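Local coordinates for Non-sulfated chondroitin lyase E66 (Autographa californica nucleopolyhedrovirus, PDB 3VSN), which cleaves non-sulfated chondroitin as a polysaccharide lyase of the occlusion-derived virus envelope and is essential for oral infection of the insect host, at residues A[213-217]-A[218-222]; A[586-590]-A[591-595]. All coordinates share one frame; numbering follows the deposited sequence.

Interaction 1 of 2, residues A[213-217]-A[218-222]; sequences IRQEQ and GIQEI
I213 and I219 meet across a helix-to-helix turn, a local contact in a short turn joining helix 210-214 to helix 217-225. The CG2 methyl of I213 packs against CG1 of I219 at 3.8 Å, the two side chains crossing at a slant. I219 also lies against the backbone carbonyls of I213 and R214: its CG1 is 3.4 Å from the I213 carbonyl O and its CG2 approaches the R214 carbonyl O. In I213, CG1 stands beside the backbone N (chi1 -60°) and leads away, which leaves CG2 anti to N as the methyl that meets I219.

The chain turns at E216, whose extended backbone breaks the helical path and which occupies the N-cap position of helix 217-225. Its carbonyl O accepts the Q220 N-H at 3.0 Å, with the donor nearly in line with the C=O bond, and the next bond of the new helix runs from E221 N to Q217 O at 3.1 Å. The E216 carboxylate is turned to helix 189-205, where OE1 is hydrogen-bonded to Y199 and OE2 to Q203, so both oxygens are held. These two short helices belong to the alpha/alpha toroid, which resembles the N-terminal helical domain of family 8 polysaccharide lyases; I219 reaches T200 of helix 189-205 and F269 of helix 262-269.

On the exposed side, the extended chains of Q217 and E221 run side by side in the same direction, one helical turn apart. Their amide and carboxylate planes are 76° apart, and Q217 NE2 remains 3.8 Å from E221 OE2. The E221 side chain lies about 11 Å from those of the catalytic residues N191 and Y254.

Interaction 2 of 2, residues A[586-590]-A[591-595]; sequences ALFNY and PWVMV
F588 and V593 lie side by side, pointing the same way, on neighbouring strands of a tight antiparallel beta hairpin, strands 584-589 and 592-597, in the beta-sandwich part of the lyase. The ladder is closely knit: L587 and M594 form one hydrogen-bonded pair, with L587 N to M594 O at 2.8 Å, and N589 with W592 forms the other. In the non-hydrogen-bonded pair between them, V593 CG2 lies 3.7 Å from CD1 of the F588 ring. V593 holds CG2 anti to its own backbone N and CG1 between N and the carbonyl carbon (chi1 70°), and CG2 is thereby the methyl that meets the ring. A586 and V595 share this buried face, where V593 and V595 also pack on A420 of strand 414-421. On the reverse face L587 CB touches the M594 CE methyl at 4.2 Å.

The turn end is partly exposed, and its looser element is the indole of W592, which leads away from the opposite strand. Y590 and P591 make the two-residue turn, close to type VIa, through a cis peptide bond. The tyrosine ring, also edge-to-face with Y431 and in cation-pi contact with K443, lies with one face over P591 CA. This CH-pi contact places P591 CA 3.5 Å from the Y590 ring centroid, 17° off the ring normal.

Overall arrangement
Interaction 1 precedes interaction 2 along the chain, and the two occupy different parts of the protein: their centres are 50 Å apart and their nearest atoms about 38 Å apart, without touching. Residues 213-222 join two short helices of the N-terminal alpha/alpha toroid, packed beside helix 189-205, which carries the catalytic N191. Residues 586-595 form a hairpin in the middle of an antiparallel sheet of the C-terminal beta-sandwich region, away from the annotated catalytic sites. They share no helix or sheet. Each contact is therefore local to its own part of the chain, one helical and one beta, with no direct link between them.

Interaction 1 of 2, residues A[213-217]-A[218-222]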
loop_
_atom_site.group_PDB
_atom_site.type_symbol
_atom_site.label_atom_id
_atom_site.label_comp_id
_atom_site.label_asym_id
_atom_site.label_seq_id
_atom_site.Cartn_x
_atom_site.Cartn_y
_atom_site.Cartn_z
ATOM N N ILE A 213 -9.447 -5.563 33.313
ATOM C CA ILE A 213 -8.311 -5.022 32.561
ATOM C C ILE A 213 -8.763 -3.889 31.632
ATOM O O ILE A 213 -8.096 -2.857 31.526
ATOM C CB ILE A 213 -7.588 -6.135 31.762
ATOM C CG1 ILE A 213 -7.068 -7.223 32.713
ATOM C CG2 ILE A 213 -6.434 -5.558 30.949
ATOM C CD1 ILE A 213 -6.938 -8.595 32.085
ATOM N N ARG A 214 -9.906 -4.094 30.981
ATOM C CA ARG A 214 -10.526 -3.101 30.099
ATOM C C ARG A 214 -10.639 -1.715 30.747
ATOM O O ARG A 214 -10.409 -0.694 30.089
ATOM C CB ARG A 214 -11.905 -3.604 29.647
ATOM C CG ARG A 214 -12.939 -2.521 29.375
ATOM C CD ARG A 214 -13.128 -2.254 27.895
ATOM N NE ARG A 214 -13.985 -3.264 27.279
ATOM C CZ ARG A 214 -14.633 -3.107 26.126
ATOM N NH1 ARG A 214 -14.541 -1.972 25.444
ATOM N NH2 ARG A 214 -15.386 -4.093 25.658
ATOM N N GLN A 215 -10.973 -1.690 32.036
ATOM C CA GLN A 215 -11.236 -0.437 32.749
ATOM C C GLN A 215 -9.986 0.340 33.161
ATOM O O GLN A 215 -10.082 1.512 33.539
ATOM C CB GLN A 215 -12.150 -0.680 33.959
ATOM C CG GLN A 215 -13.591 -1.020 33.594
ATOM C CD GLN A 215 -14.232 0.002 32.663
ATOM O OE1 GLN A 215 -14.227 1.205 32.940
ATOM N NE2 GLN A 215 -14.792 -0.476 31.555
ATOM N N GLU A 216 -8.819 -0.301 33.091
ATOM C CA GLU A 216 -7.557 0.362 33.433
ATOM C C GLU A 216 -7.286 1.549 32.515
ATOM O O GLU A 216 -7.612 1.507 31.325
ATOM C CB GLU A 216 -6.386 -0.620 33.365
ATOM C CG GLU A 216 -6.508 -1.819 34.298
ATOM C CD GLU A 216 -5.321 -2.760 34.197
ATOM O OE1 GLU A 216 -4.213 -2.289 33.861
ATOM O OE2 GLU A 216 -5.494 -3.968 34.456
ATOM N N GLN A 217 -6.687 2.599 33.080
ATOM C CA GLN A 217 -6.390 3.842 32.361
ATOM C C GLN A 217 -5.551 3.611 31.098
ATOM O O GLN A 217 -5.845 4.180 30.041
ATOM C CB GLN A 217 -5.693 4.841 33.295
ATOM C CG GLN A 217 -5.270 6.157 32.640
ATOM C CD GLN A 217 -4.460 7.052 33.571
ATOM O OE1 GLN A 217 -4.282 6.753 34.754
ATOM N NE2 GLN A 217 -3.966 8.161 33.033
ATOM N N GLY A 218 -4.514 2.780 31.221
ATOM C CA GLY A 218 -3.624 2.464 30.102
ATOM C C GLY A 218 -4.339 1.797 28.939
ATOM O O GLY A 218 -4.128 2.160 27.781
ATOM N N ILE A 219 -5.190 0.825 29.256
ATOM C CA ILE A 219 -5.987 0.109 28.258
ATOM C C ILE A 219 -6.994 1.051 27.582
ATOM O O ILE A 219 -7.224 0.959 26.374
ATOM C CB ILE A 219 -6.677 -1.137 28.875
ATOM C CG1 ILE A 219 -5.632 -2.189 29.294
ATOM C CG2 ILE A 219 -7.711 -1.748 27.932
ATOM C CD1 ILE A 219 -4.951 -2.923 28.151
ATOM N N GLN A 220 -7.565 1.969 28.363
ATOM C CA GLN A 220 -8.483 2.983 27.832
ATOM C C GLN A 220 -7.803 3.885 26.798
ATOM O O GLN A 220 -8.414 4.250 25.795
ATOM C CB GLN A 220 -9.097 3.816 28.962
ATOM C CG GLN A 220 -10.102 3.058 29.820
ATOM C CD GLN A 220 -11.429 2.822 29.120
ATOM O OE1 GLN A 220 -11.878 1.683 28.985
ATOM N NE2 GLN A 220 -12.064 3.899 28.672
ATOM N N GLU A 221 -6.539 4.228 27.043
ATOM C CA GLU A 221 -5.745 4.996 26.083
ATOM C C GLU A 221 -5.550 4.218 24.775
ATOM O O GLU A 221 -5.688 4.782 23.684
ATOM C CB GLU A 221 -4.391 5.388 26.677
ATOM C CG GLU A 221 -4.482 6.424 27.789
ATOM C CD GLU A 221 -3.137 6.787 28.392
ATOM O OE1 GLU A 221 -2.085 6.377 27.856
ATOM O OE2 GLU A 221 -3.132 7.501 29.416
ATOM N N ILE A 222 -5.246 2.926 24.899
ATOM C CA ILE A 222 -5.050 2.056 23.736
ATOM C C ILE A 222 -6.351 1.874 22.949
ATOM O O ILE A 222 -6.338 1.922 21.716
ATOM C CB ILE A 222 -4.424 0.692 24.126
ATOM C CG1 ILE A 222 -2.979 0.894 24.600
ATOM C CG2 ILE A 222 -4.464 -0.287 22.954
ATOM C CD1 ILE A 222 -2.365 -0.316 25.269
#

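Interaction 2 of 2, residues A[586-590]-A[591-595]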
loop_
_atom_site.group_PDB
_atom_site.type_symbol
_atom_site.label_atom_id
_atom_site.label_comp_id
_atom_site.label_asym_id
_atom_site.label_seq_id
_atom_site.Cartn_x
_atom_site.Cartn_y
_atom_site.Cartn_z
ATOM N N ALA A 586 -15.757 3.913 -21.899
ATOM C CA ALA A 586 -15.399 4.981 -20.976
ATOM C C ALA A 586 -15.335 6.309 -21.703
ATOM O O ALA A 586 -15.076 6.356 -22.909
ATOM C CB ALA A 586 -14.075 4.678 -20.283
ATOM N N LEU A 587 -15.576 7.388 -20.967
ATOM C CA LEU A 587 -15.458 8.721 -21.520
ATOM C C LEU A 587 -14.680 9.602 -20.570
ATOM O O LEU A 587 -15.006 9.695 -19.386
ATOM C CB LEU A 587 -16.833 9.339 -21.787
ATOM C CG LEU A 587 -16.785 10.704 -22.483
ATOM C CD1 LEU A 587 -16.344 10.559 -23.937
ATOM C CD2 LEU A 587 -18.139 11.386 -22.405
ATOM N N PHE A 588 -13.641 10.231 -21.103
ATOM C CA PHE A 588 -12.903 11.243 -20.381
ATOM C C PHE A 588 -13.263 12.561 -21.045
ATOM O O PHE A 588 -13.002 12.753 -22.231
ATOM C CB PHE A 588 -11.393 10.986 -20.477
ATOM C CG PHE A 588 -10.964 9.640 -19.950
ATOM C CD1 PHE A 588 -10.620 9.481 -18.608
ATOM C CD2 PHE A 588 -10.893 8.531 -20.794
ATOM C CE1 PHE A 588 -10.219 8.243 -18.115
ATOM C CE2 PHE A 588 -10.497 7.288 -20.305
ATOM C CZ PHE A 588 -10.161 7.148 -18.965
ATOM N N ASN A 589 -13.898 13.454 -20.301
ATOM C CA ASN A 589 -14.232 14.777 -20.831
ATOM C C ASN A 589 -14.076 15.795 -19.723
ATOM O O ASN A 589 -15.057 16.262 -19.144
ATOM C CB ASN A 589 -15.647 14.817 -21.422
ATOM C CG ASN A 589 -15.924 16.102 -22.193
ATOM O OD1 ASN A 589 -15.011 16.712 -22.758
ATOM N ND2 ASN A 589 -17.186 16.519 -22.221
ATOM N N TYR A 590 -12.822 16.116 -19.422
ATOM C CA TYR A 590 -12.493 16.942 -18.268
ATOM C C TYR A 590 -13.468 18.113 -18.087
ATOM O O TYR A 590 -13.672 18.885 -19.025
ATOM C CB TYR A 590 -11.048 17.450 -18.339
ATOM C CG TYR A 590 -10.631 17.977 -17.000
ATOM C CD1 TYR A 590 -10.852 19.308 -16.658
ATOM C CD2 TYR A 590 -10.099 17.125 -16.041
ATOM C CE1 TYR A 590 -10.516 19.788 -15.405
ATOM C CE2 TYR A 590 -9.758 17.592 -14.787
ATOM C CZ TYR A 590 -9.967 18.922 -14.477
ATOM O OH TYR A 590 -9.630 19.383 -13.234
ATOM N N PRO A 591 -14.042 18.275 -16.874
ATOM C CA PRO A 591 -13.732 17.608 -15.601
ATOM C C PRO A 591 -14.426 16.265 -15.337
ATOM O O PRO A 591 -14.180 15.642 -14.296
ATOM C CB PRO A 591 -14.195 18.638 -14.566
ATOM C CG PRO A 591 -15.365 19.292 -15.218
ATOM C CD PRO A 591 -15.049 19.343 -16.692
ATOM N N TRP A 592 -15.277 15.831 -16.263
ATOM C CA TRP A 592 -16.076 14.623 -16.070
ATOM C C TRP A 592 -15.397 13.371 -16.544
ATOM O O TRP A 592 -14.658 13.383 -17.527
ATOM C CB TRP A 592 -17.438 14.782 -16.741
ATOM C CG TRP A 592 -18.277 15.815 -16.036
ATOM C CD1 TRP A 592 -18.457 17.153 -16.382
ATOM C CD2 TRP A 592 -19.047 15.632 -14.803
ATOM N NE1 TRP A 592 -19.272 17.786 -15.479
ATOM C CE2 TRP A 592 -19.665 16.929 -14.508
ATOM C CE3 TRP A 592 -19.290 14.558 -13.953
ATOM C CZ2 TRP A 592 -20.482 17.118 -13.400
ATOM C CZ3 TRP A 592 -20.112 14.762 -12.838
ATOM C CH2 TRP A 592 -20.697 16.011 -12.571
ATOM N N VAL A 593 -15.635 12.279 -15.824
ATOM C CA VAL A 593 -15.230 10.949 -16.269
ATOM C C VAL A 593 -16.432 10.017 -16.119
ATOM O O VAL A 593 -17.239 10.182 -15.195
ATOM C CB VAL A 593 -13.979 10.426 -15.506
ATOM C CG1 VAL A 593 -14.297 10.103 -14.049
ATOM C CG2 VAL A 593 -13.382 9.206 -16.202
ATOM N N MET A 594 -16.556 9.058 -17.033
ATOM C CA MET A 594 -17.696 8.147 -17.056
ATOM C C MET A 594 -17.264 6.760 -17.502
ATOM O O MET A 594 -16.413 6.627 -18.386
ATOM C CB MET A 594 -18.777 8.668 -18.015
ATOM C CG MET A 594 -20.037 7.809 -18.071
ATOM S SD MET A 594 -20.930 7.925 -19.640
ATOM C CE MET A 594 -19.974 6.779 -20.623
ATOM N N VAL A 595 -17.853 5.736 -16.889
ATOM C CA VAL A 595 -17.676 4.354 -17.329
ATOM C C VAL A 595 -19.043 3.697 -17.447
ATOM O O VAL A 595 -19.888 3.857 -16.565
ATOM C CB VAL A 595 -16.780 3.542 -16.362
ATOM C CG1 VAL A 595 -16.681 2.085 -16.807
ATOM C CG2 VAL A 595 -15.389 4.154 -16.289
#